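PDB 2FI1: hydrolase, haloacid dehalogenase-like family from Streptococcus pneumoniae, which probably hydrolyses phosphate esters or related substrates in a metal-dependent manner, as members of the haloacid dehalogenase superfamily commonly do. Local coordinates for residues D8-L13 with R100-S105; F124-T129 with M143-E148; L156-R161 with D174-T179. One frame throughout, in Å; residues are numbered along the deposited sequence.

Contact 1. Residues D8-L13 with R100-S105. With CA (calcium ion), chain B.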
loop_
_atom_site.group_PDB
_atom_site.type_symbol
_atom_site.label_atom_id
_atom_site.label_comp_id
_atom_site.label_asym_id
_atom_site.label_seq_id
_atom_site.Cartn_x
_atom_site.Cartn_y
_atom_site.Cartn_z
ATOM N N ASP A 8 -8.596 2.102 16.621
ATOM C CA ASP A 8 -8.887 1.700 15.251
ATOM C C ASP A 8 -7.867 2.281 14.282
ATOM O O ASP A 8 -7.460 3.434 14.408
ATOM C CB ASP A 8 -10.295 2.153 14.884
ATOM C CG ASP A 8 -11.352 1.430 15.678
ATOM O OD1 ASP A 8 -11.176 0.211 15.882
ATOM O OD2 ASP A 8 -12.346 2.063 16.097
ATOM N N TYR A 9 -7.467 1.459 13.322
ATOM C CA TYR A 9 -6.395 1.767 12.401
ATOM C C TYR A 9 -6.930 1.531 10.996
ATOM O O TYR A 9 -7.315 0.412 10.668
ATOM C CB TYR A 9 -5.177 0.872 12.704
ATOM C CG TYR A 9 -4.592 1.169 14.067
ATOM C CD1 TYR A 9 -3.516 2.028 14.207
ATOM C CD2 TYR A 9 -5.163 0.649 15.225
ATOM C CE1 TYR A 9 -2.990 2.332 15.439
ATOM C CE2 TYR A 9 -4.648 0.962 16.474
ATOM C CZ TYR A 9 -3.560 1.802 16.568
ATOM O OH TYR A 9 -3.045 2.131 17.822
ATOM N N ILE A 10 -7.003 2.593 10.200
ATOM C CA ILE A 10 -7.487 2.494 8.838
ATOM C C ILE A 10 -6.277 2.606 7.919
ATOM O O ILE A 10 -5.672 3.675 7.799
ATOM C CB ILE A 10 -8.524 3.576 8.504
ATOM C CG1 ILE A 10 -9.723 3.494 9.455
ATOM C CG2 ILE A 10 -8.993 3.392 7.058
ATOM C CD1 ILE A 10 -10.760 4.579 9.218
ATOM N N TRP A 11 -5.954 1.499 7.269
ATOM C CA TRP A 11 -4.731 1.347 6.509
ATOM C C TRP A 11 -4.922 1.528 5.017
ATOM O O TRP A 11 -6.010 1.328 4.473
ATOM C CB TRP A 11 -4.162 -0.056 6.719
ATOM C CG TRP A 11 -3.770 -0.379 8.132
ATOM C CD1 TRP A 11 -4.522 -1.029 9.064
ATOM C CD2 TRP A 11 -2.508 -0.110 8.745
ATOM N NE1 TRP A 11 -3.814 -1.169 10.223
ATOM C CE2 TRP A 11 -2.579 -0.604 10.062
ATOM C CE3 TRP A 11 -1.330 0.512 8.317
ATOM C CZ2 TRP A 11 -1.509 -0.519 10.955
ATOM C CZ3 TRP A 11 -0.268 0.608 9.215
ATOM C CH2 TRP A 11 -0.373 0.094 10.517
ATOM N N ASP A 12 -3.812 1.889 4.410
ATOM C CA ASP A 12 -3.571 1.925 2.981
ATOM C C ASP A 12 -2.720 0.689 2.655
ATOM O O ASP A 12 -1.915 0.263 3.476
ATOM C CB ASP A 12 -2.849 3.251 2.705
ATOM C CG ASP A 12 -2.214 3.354 1.343
ATOM O OD1 ASP A 12 -2.896 3.161 0.326
ATOM O OD2 ASP A 12 -1.026 3.766 1.320
ATOM N N LEU A 13 -2.896 0.106 1.472
ATOM C CA LEU A 13 -2.166 -1.094 1.093
ATOM C C LEU A 13 -0.840 -0.716 0.424
ATOM O O LEU A 13 0.195 -0.733 1.058
ATOM C CB LEU A 13 -3.029 -1.987 0.193
ATOM C CG LEU A 13 -2.417 -3.336 -0.209
ATOM C CD1 LEU A 13 -2.114 -4.204 1.015
ATOM C CD2 LEU A 13 -3.353 -4.060 -1.166
ATOM N N ARG A 100 -8.451 -2.647 16.267
ATOM C CA ARG A 100 -9.061 -3.149 15.039
ATOM C C ARG A 100 -8.370 -2.512 13.850
ATOM O O ARG A 100 -7.943 -1.355 13.913
ATOM C CB ARG A 100 -10.556 -2.827 14.947
ATOM C CG ARG A 100 -11.395 -3.443 16.055
ATOM C CD ARG A 100 -12.860 -3.156 15.872
ATOM N NE ARG A 100 -13.156 -1.734 15.981
ATOM C CZ ARG A 100 -14.382 -1.216 15.916
ATOM N NH1 ARG A 100 -15.436 -1.997 15.746
ATOM N NH2 ARG A 100 -14.547 0.090 16.024
ATOM N N HIS A 101 -8.298 -3.282 12.764
ATOM C CA HIS A 101 -7.689 -2.871 11.521
ATOM C C HIS A 101 -8.733 -2.858 10.427
ATOM O O HIS A 101 -9.540 -3.770 10.317
ATOM C CB HIS A 101 -6.594 -3.844 11.099
ATOM C CG HIS A 101 -5.509 -4.025 12.105
ATOM N ND1 HIS A 101 -4.561 -3.059 12.364
ATOM C CD2 HIS A 101 -5.216 -5.074 12.911
ATOM C CE1 HIS A 101 -3.732 -3.503 13.293
ATOM N NE2 HIS A 101 -4.105 -4.721 13.638
ATOM N N PHE A 102 -8.673 -1.823 9.601
ATOM C CA PHE A 102 -9.505 -1.686 8.413
ATOM C C PHE A 102 -8.593 -1.360 7.255
ATOM O O PHE A 102 -7.483 -0.866 7.447
ATOM C CB PHE A 102 -10.547 -0.581 8.596
ATOM C CG PHE A 102 -11.411 -0.788 9.794
ATOM C CD1 PHE A 102 -12.585 -1.508 9.703
ATOM C CD2 PHE A 102 -11.026 -0.301 11.031
ATOM C CE1 PHE A 102 -13.368 -1.709 10.827
ATOM C CE2 PHE A 102 -11.805 -0.513 12.144
ATOM C CZ PHE A 102 -12.964 -1.211 12.044
ATOM N N LEU A 103 -9.053 -1.626 6.039
ATOM C CA LEU A 103 -8.267 -1.300 4.850
ATOM C C LEU A 103 -9.160 -0.606 3.847
ATOM O O LEU A 103 -10.281 -1.064 3.617
ATOM C CB LEU A 103 -7.669 -2.562 4.228
ATOM C CG LEU A 103 -6.655 -2.449 3.086
ATOM C CD1 LEU A 103 -5.370 -1.875 3.549
ATOM C CD2 LEU A 103 -6.404 -3.834 2.521
ATOM N N VAL A 104 -8.682 0.503 3.281
ATOM C CA VAL A 104 -9.389 1.178 2.189
ATOM C C VAL A 104 -8.485 1.195 0.970
ATOM O O VAL A 104 -7.352 1.679 1.033
ATOM C CB VAL A 104 -9.807 2.605 2.565
ATOM C CG1 VAL A 104 -10.404 3.335 1.357
ATOM C CG2 VAL A 104 -10.814 2.574 3.690
ATOM N N SER A 105 -9.010 0.661 -0.131
ATOM C CA SER A 105 -8.294 0.633 -1.399
ATOM C C SER A 105 -9.226 1.071 -2.518
ATOM O O SER A 105 -10.425 0.823 -2.479
ATOM C CB SER A 105 -7.798 -0.778 -1.693
ATOM O OG SER A 105 -7.109 -0.841 -2.944
HETATM CA CA CA B . -0.681 4.100 -1.013
HETATM O O HOH W 1 -4.935 1.208 -0.187
HETATM O O HOH W 2 -5.769 3.306 -1.576
HETATM O O HOH W 3 0.984 4.549 -2.678
HETATM O O HOH W 4 -2.055 6.040 -1.147
HETATM O O HOH W 5 -1.987 3.048 -2.626
#
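The carboxylate of D8 is gripped by two nitrogens of R100, NE donating to OD1 at 2.8 Å and NH2 donating to OD2 at 3.0 Å. The side chains lie alongside, the arginine bent at chi3 (-65°), which turns NE toward the aspartate. The salt bridge is not flat: carboxylate and guanidinium planes stand 39° apart, and each nitrogen meets its oxygen on the syn side, about 30° out of the carboxylate plane. R100 NH2 has a second partner in Y150 O, and the F102 ring brings CZ against one guanidinium face.

On the other sheet surface, W11 NE1 donates to H101 ND1 at 3.0 Å, tilted from the imidazole plane. H101 NE2 is hydrogen-bonded to the carbonyl L91 O, consistent with a neutral histidine protonated there.

Between these surfaces the parallel strands 8-11 and 100-104, neighbours in the Rossmann-like core of the HAD fold, exchange four backbone bonds from Y9 N to V104 N. Apolar packing continues toward their C-terminal ends, where L103 CD1 reaches W11 CB at 3.8 Å and I10 CG2 meets V104 CG2.

Beyond W11 comes D12, where HAD enzymes carry their first-motif aspartate. Both carboxylate oxygens bind the calcium ion, OD2 at 2.4 Å and OD1 at 2.8 Å, and OD2 is hydrogen-bonded to T16 OG1. Water 1 joins D12 OD1 and V104 O and accepts from L13 N.

Contact 2. Residues F124-T129 with M143-E148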
loop_
_atom_site.group_PDB
_atom_site.type_symbol
_atom_site.label_atom_id
_atom_site.label_comp_id
_atom_site.label_asym_id
_atom_site.label_seq_id
_atom_site.Cartn_x
_atom_site.Cartn_y
_atom_site.Cartn_z
ATOM N N PHE A 124 -8.018 -7.910 9.276
ATOM C CA PHE A 124 -8.929 -6.830 8.920
ATOM C C PHE A 124 -10.362 -7.119 9.264
ATOM O O PHE A 124 -10.925 -8.111 8.829
ATOM C CB PHE A 124 -8.769 -6.481 7.441
ATOM C CG PHE A 124 -7.391 -5.997 7.132
ATOM C CD1 PHE A 124 -7.021 -4.696 7.423
ATOM C CD2 PHE A 124 -6.431 -6.866 6.659
ATOM C CE1 PHE A 124 -5.736 -4.257 7.207
ATOM C CE2 PHE A 124 -5.132 -6.431 6.443
ATOM C CZ PHE A 124 -4.788 -5.112 6.722
ATOM N N THR A 125 -10.945 -6.232 10.055
ATOM C CA THR A 125 -12.366 -6.301 10.367
ATOM C C THR A 125 -13.199 -6.066 9.111
ATOM O O THR A 125 -14.194 -6.758 8.879
ATOM C CB THR A 125 -12.715 -5.308 11.477
ATOM O OG1 THR A 125 -12.024 -5.691 12.678
ATOM C CG2 THR A 125 -14.211 -5.262 11.734
ATOM N N GLU A 126 -12.794 -5.100 8.290
ATOM C CA GLU A 126 -13.400 -4.915 6.976
ATOM C C GLU A 126 -12.372 -4.339 6.014
ATOM O O GLU A 126 -11.558 -3.483 6.385
ATOM C CB GLU A 126 -14.638 -4.014 7.027
ATOM C CG GLU A 126 -15.341 -3.916 5.664
ATOM C CD GLU A 126 -16.722 -3.288 5.684
ATOM O OE1 GLU A 126 -17.418 -3.324 6.715
ATOM O OE2 GLU A 126 -17.119 -2.747 4.633
ATOM N N VAL A 127 -12.410 -4.854 4.791
ATOM C CA VAL A 127 -11.616 -4.363 3.671
ATOM C C VAL A 127 -12.579 -3.707 2.686
ATOM O O VAL A 127 -13.517 -4.359 2.204
ATOM C CB VAL A 127 -10.845 -5.493 2.975
ATOM C CG1 VAL A 127 -10.110 -4.966 1.749
ATOM C CG2 VAL A 127 -9.878 -6.161 3.937
ATOM N N VAL A 128 -12.356 -2.426 2.414
ATOM C CA VAL A 128 -13.140 -1.667 1.437
ATOM C C VAL A 128 -12.333 -1.649 0.145
ATOM O O VAL A 128 -11.197 -1.176 0.133
ATOM C CB VAL A 128 -13.393 -0.233 1.927
ATOM C CG1 VAL A 128 -14.053 0.613 0.826
ATOM C CG2 VAL A 128 -14.225 -0.247 3.221
ATOM N N THR A 129 -12.915 -2.183 -0.933
ATOM C CA THR A 129 -12.322 -2.107 -2.266
ATOM C C THR A 129 -13.251 -1.281 -3.149
ATOM O O THR A 129 -14.287 -0.819 -2.690
ATOM C CB THR A 129 -12.157 -3.502 -2.894
ATOM O OG1 THR A 129 -13.439 -3.997 -3.283
ATOM C CG2 THR A 129 -11.516 -4.477 -1.917
ATOM N N MET A 143 -14.076 6.540 4.410
ATOM C CA MET A 143 -13.650 6.571 5.816
ATOM C C MET A 143 -14.812 7.006 6.735
ATOM O O MET A 143 -14.919 6.496 7.837
ATOM C CB MET A 143 -12.338 7.353 6.015
ATOM C CG MET A 143 -10.971 6.514 5.753
ATOM S SD MET A 143 -9.687 7.687 5.655
ATOM C CE MET A 143 -8.700 6.892 4.381
ATOM N N LEU A 144 -15.710 7.870 6.257
ATOM C CA LEU A 144 -16.919 8.203 7.024
ATOM C C LEU A 144 -17.848 6.997 7.141
ATOM O O LEU A 144 -18.499 6.797 8.167
ATOM C CB LEU A 144 -17.662 9.384 6.391
ATOM C CG LEU A 144 -16.959 10.736 6.556
ATOM C CD1 LEU A 144 -17.571 11.794 5.654
ATOM C CD2 LEU A 144 -16.973 11.203 8.015
ATOM N N TYR A 145 -17.917 6.190 6.090
ATOM C CA TYR A 145 -18.681 4.943 6.129
ATOM C C TYR A 145 -18.151 4.036 7.242
ATOM O O TYR A 145 -18.922 3.476 8.019
ATOM C CB TYR A 145 -18.624 4.226 4.770
ATOM C CG TYR A 145 -18.822 2.728 4.807
ATOM C CD1 TYR A 145 -20.085 2.168 4.906
ATOM C CD2 TYR A 145 -17.735 1.858 4.692
ATOM C CE1 TYR A 145 -20.266 0.792 4.916
ATOM C CE2 TYR A 145 -17.896 0.489 4.703
ATOM C CZ TYR A 145 -19.171 -0.052 4.809
ATOM O OH TYR A 145 -19.369 -1.410 4.819
ATOM N N LEU A 146 -16.832 3.869 7.307
ATOM C CA LEU A 146 -16.236 3.036 8.348
ATOM C C LEU A 146 -16.453 3.626 9.737
ATOM O O LEU A 146 -16.753 2.905 10.688
ATOM C CB LEU A 146 -14.741 2.830 8.098
ATOM C CG LEU A 146 -14.365 1.928 6.919
ATOM C CD1 LEU A 146 -12.853 1.946 6.729
ATOM C CD2 LEU A 146 -14.893 0.512 7.101
ATOM N N ARG A 147 -16.280 4.934 9.845
ATOM C CA ARG A 147 -16.471 5.620 11.124
ATOM C C ARG A 147 -17.887 5.417 11.659
ATOM O O ARG A 147 -18.072 5.165 12.857
ATOM C CB ARG A 147 -16.162 7.107 10.981
ATOM C CG ARG A 147 -16.360 7.910 12.251
ATOM C CD ARG A 147 -16.572 9.362 11.921
ATOM N NE ARG A 147 -15.380 10.130 12.229
ATOM C CZ ARG A 147 -15.161 10.759 13.381
ATOM N NH1 ARG A 147 -16.044 10.723 14.381
ATOM N NH2 ARG A 147 -14.031 11.427 13.540
ATOM N N GLU A 148 -18.881 5.525 10.782
ATOM C CA GLU A 148 -20.280 5.328 11.170
ATOM C C GLU A 148 -20.581 3.862 11.468
ATOM O O GLU A 148 -21.144 3.515 12.512
ATOM C CB GLU A 148 -21.211 5.855 10.064
ATOM C CG GLU A 148 -22.711 5.703 10.353
ATOM C CD GLU A 148 -23.600 6.223 9.228
ATOM O OE1 GLU A 148 -23.266 7.266 8.617
ATOM O OE2 GLU A 148 -24.649 5.590 8.963
#
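Strand 126-128 runs nearly antiparallel to helix 143-148, at 160° with 10.7 Å between their axes, and the separation is bridged by E126 and V128 from the strand and Y145 and L146 from the helix. With the backbones this far apart, side chains alone make the contact.

Its polar part is the bond from Y145 OH to E126 OE2, 2.6 Å long. The two side chains reach for each other tip to tip. E126 CG lies anti to the backbone N (chi1 -175°), and the chain is extended beyond it, its end meeting the hydroxyl. The hydroxyl is received on the syn lone pair of OE2, and that oxygen sits in the plane of the phenol ring at its edge, while the carboxylate is turned steeply, by 71°, against the ring. E126 OE1 is held as well, by a salt bridge to K149 NZ and a hydrogen bond with Y150 OH. K149 NZ also bonds to Y145 OH, closing a compact network in which the nearby ammonium would be expected to stabilise the carboxylate's negative charge.

The apolar part is built on one methyl group. V128 CG2 lies 4.0 Å from Y145 CE2, at the edge of the ring, and equally 4.0 Å from L146 CD2; the valine and the two helix side chains point in opposite directions as they pass.

This is strand-to-helix packing at one border of an alpha/beta sheet. Strand 124-128 is one of its two outermost members, paired through backbone bonds with strand 100-104, and V127 faces away onto helix 110-117. On the opposite surface helix 141-149 spans inward, L146 touching V104 and I10 and M143 also touching I10, while F134 meets the Y145 ring.

Contact 3. Residues L156-R161 with D174-T179. With CA (calcium ion), chain B.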
loop_
_atom_site.group_PDB
_atom_site.type_symbol
_atom_site.label_atom_id
_atom_site.label_comp_id
_atom_site.label_asym_id
_atom_site.label_seq_id
_atom_site.Cartn_x
_atom_site.Cartn_y
_atom_site.Cartn_z
ATOM N N LEU A 156 -6.943 6.135 13.737
ATOM C CA LEU A 156 -5.771 6.652 13.039
ATOM C C LEU A 156 -5.801 6.164 11.589
ATOM O O LEU A 156 -5.972 4.973 11.328
ATOM C CB LEU A 156 -4.491 6.173 13.723
ATOM C CG LEU A 156 -3.171 6.672 13.118
ATOM C CD1 LEU A 156 -3.019 8.176 13.247
ATOM C CD2 LEU A 156 -1.982 5.961 13.744
ATOM N N VAL A 157 -5.638 7.095 10.658
ATOM C CA VAL A 157 -5.578 6.799 9.233
ATOM C C VAL A 157 -4.114 6.829 8.816
ATOM O O VAL A 157 -3.442 7.844 9.000
ATOM C CB VAL A 157 -6.379 7.844 8.431
ATOM C CG1 VAL A 157 -6.213 7.643 6.937
ATOM C CG2 VAL A 157 -7.841 7.775 8.812
ATOM N N ILE A 158 -3.617 5.724 8.266
ATOM C CA ILE A 158 -2.215 5.591 7.904
ATOM C C ILE A 158 -2.096 5.395 6.395
ATOM O O ILE A 158 -2.673 4.463 5.842
ATOM C CB ILE A 158 -1.552 4.387 8.608
ATOM C CG1 ILE A 158 -1.776 4.447 10.126
ATOM C CG2 ILE A 158 -0.072 4.358 8.286
ATOM C CD1 ILE A 158 -2.922 3.591 10.598
ATOM N N GLY A 159 -1.360 6.271 5.724
ATOM C CA GLY A 159 -1.135 6.117 4.295
ATOM C C GLY A 159 0.098 6.874 3.873
ATOM O O GLY A 159 0.596 7.727 4.600
ATOM N N ASP A 160 0.589 6.570 2.678
ATOM C CA ASP A 160 1.846 7.154 2.225
ATOM C C ASP A 160 1.678 8.407 1.374
ATOM O O ASP A 160 2.677 9.052 1.061
ATOM C CB ASP A 160 2.704 6.121 1.472
ATOM C CG ASP A 160 2.090 5.672 0.157
ATOM O OD1 ASP A 160 0.856 5.531 0.077
ATOM O OD2 ASP A 160 2.858 5.441 -0.809
ATOM N N ARG A 161 0.454 8.750 1.006
ATOM C CA ARG A 161 0.223 9.861 0.079
ATOM C C ARG A 161 -0.610 10.987 0.672
ATOM O O ARG A 161 -1.433 10.772 1.556
ATOM C CB ARG A 161 -0.478 9.349 -1.182
ATOM C CG ARG A 161 0.386 8.542 -2.100
ATOM C CD ARG A 161 -0.397 8.096 -3.318
ATOM N NE ARG A 161 -0.961 9.224 -4.053
ATOM C CZ ARG A 161 -1.868 9.114 -5.018
ATOM N NH1 ARG A 161 -2.319 7.923 -5.386
ATOM N NH2 ARG A 161 -2.326 10.197 -5.625
ATOM N N ASP A 174 -7.433 11.355 13.136
ATOM C CA ASP A 174 -6.006 11.619 13.127
ATOM C C ASP A 174 -5.356 10.845 11.987
ATOM O O ASP A 174 -5.887 9.829 11.522
ATOM C CB ASP A 174 -5.365 11.229 14.457
ATOM C CG ASP A 174 -5.662 12.222 15.572
ATOM O OD1 ASP A 174 -6.404 13.207 15.351
ATOM O OD2 ASP A 174 -5.131 12.002 16.679
ATOM N N THR A 175 -4.205 11.335 11.550
ATOM C CA THR A 175 -3.502 10.749 10.420
ATOM C C THR A 175 -2.017 10.519 10.700
ATOM O O THR A 175 -1.425 11.161 11.574
ATOM C CB THR A 175 -3.650 11.622 9.158
ATOM O OG1 THR A 175 -2.998 12.879 9.357
ATOM C CG2 THR A 175 -5.107 11.848 8.815
ATOM N N HIS A 176 -1.430 9.607 9.933
ATOM C CA HIS A 176 -0.002 9.384 9.941
ATOM C C HIS A 176 0.471 9.208 8.509
ATOM O O HIS A 176 -0.014 8.349 7.792
ATOM C CB HIS A 176 0.354 8.138 10.756
ATOM C CG HIS A 176 1.821 7.851 10.790
ATOM N ND1 HIS A 176 2.682 8.510 11.639
ATOM C CD2 HIS A 176 2.588 7.015 10.048
ATOM C CE1 HIS A 176 3.913 8.074 11.434
ATOM N NE2 HIS A 176 3.885 7.169 10.472
ATOM N N LEU A 177 1.409 10.057 8.097
ATOM C CA LEU A 177 2.022 9.964 6.788
ATOM C C LEU A 177 3.139 8.938 6.867
ATOM O O LEU A 177 4.220 9.200 7.402
ATOM C CB LEU A 177 2.556 11.334 6.367
ATOM C CG LEU A 177 3.208 11.436 4.990
ATOM C CD1 LEU A 177 2.206 11.175 3.910
ATOM C CD2 LEU A 177 3.829 12.827 4.845
ATOM N N PHE A 178 2.855 7.749 6.351
ATOM C CA PHE A 178 3.746 6.614 6.517
ATOM C C PHE A 178 5.051 6.765 5.769
ATOM O O PHE A 178 5.047 7.049 4.567
ATOM C CB PHE A 178 3.051 5.357 6.002
ATOM C CG PHE A 178 3.880 4.119 6.145
ATOM C CD1 PHE A 178 3.910 3.436 7.351
ATOM C CD2 PHE A 178 4.652 3.657 5.092
ATOM C CE1 PHE A 178 4.680 2.296 7.483
ATOM C CE2 PHE A 178 5.422 2.522 5.228
ATOM C CZ PHE A 178 5.428 1.851 6.420
ATOM N N THR A 179 6.154 6.547 6.482
ATOM C CA THR A 179 7.471 6.449 5.867
ATOM C C THR A 179 8.159 5.115 6.167
ATOM O O THR A 179 8.841 4.567 5.312
ATOM C CB THR A 179 8.374 7.618 6.269
ATOM O OG1 THR A 179 8.432 7.724 7.696
ATOM C CG2 THR A 179 7.839 8.929 5.697
HETATM CA CA CA B . -0.681 4.100 -1.013
HETATM O O HOH W 6 5.081 8.836 2.481
HETATM O O HOH W 3 0.984 4.549 -2.678
HETATM O O HOH W 4 -2.055 6.040 -1.147
HETATM O O HOH W 5 -1.987 3.048 -2.626
#
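Strands 156-159 and 174-177 run parallel at 21°, their axes 4.5 Å apart, with L156 beside D174 and I158 beside H176. Four backbone hydrogen bonds join the segments; H176 N to V157 O is the shortest at 2.8 Å, whereas G159 N to H176 O stretches to 3.2 Å. In the last of the four, F178 N approaches G159 O from above the carbonyl plane, where the chain leaves regular strand geometry.

I158 CG2 reaches F178 CB at 4.0 Å and lies at the edge of the H176 ring, while L156 CD1 is drawn over the neighbouring backbone, 3.6 Å from T175 C. On the other surface L177 CD1 approaches D160 O. Water 6 donates to both D160 O and F178 O, bridging the segments just past the strand ends.

D160 follows G159 in a sequence that fits HAD motif IV. Its CG stands between the backbone N and the carbonyl carbon (chi1 66°), and OD1 binds the calcium ion at 2.4 Å. OD2 is not a ligand but accepts from the metal-bound water 3 at 2.8 Å.

The pair forms a beta-alpha-beta unit through helix 162-170, before which R161 takes the N-cap position. Strand 155-159 bonds inward to strand 8-11; strand 174-177 ends the sheet, with H176 packed against helix 181-188 and F178 touching T16 of helix 13-17.

Overall arrangement
The three contacts involve one parallel sheet, two as strand pairs and contact 2 as strand against helix. Contact 1 is central. Contact 2, its centre about 7 Å away, adds border strand 124-128 and the helix packing L146 on V104. Contact 3, centred about 10 Å from contact 1, continues the sheet the other way, I10 N probably donating to L156 O at 2.8 Å. From strand ends, contacts 1 and 3 supply D12 and D160 to one calcium ion, which G14 O and waters 3, 4 and 5 complete. Contact 2 takes no part, the side chain of V128 lying about 14 Å from the calcium ion, yet M143 CE meets V157 CG1 at 3.6 Å.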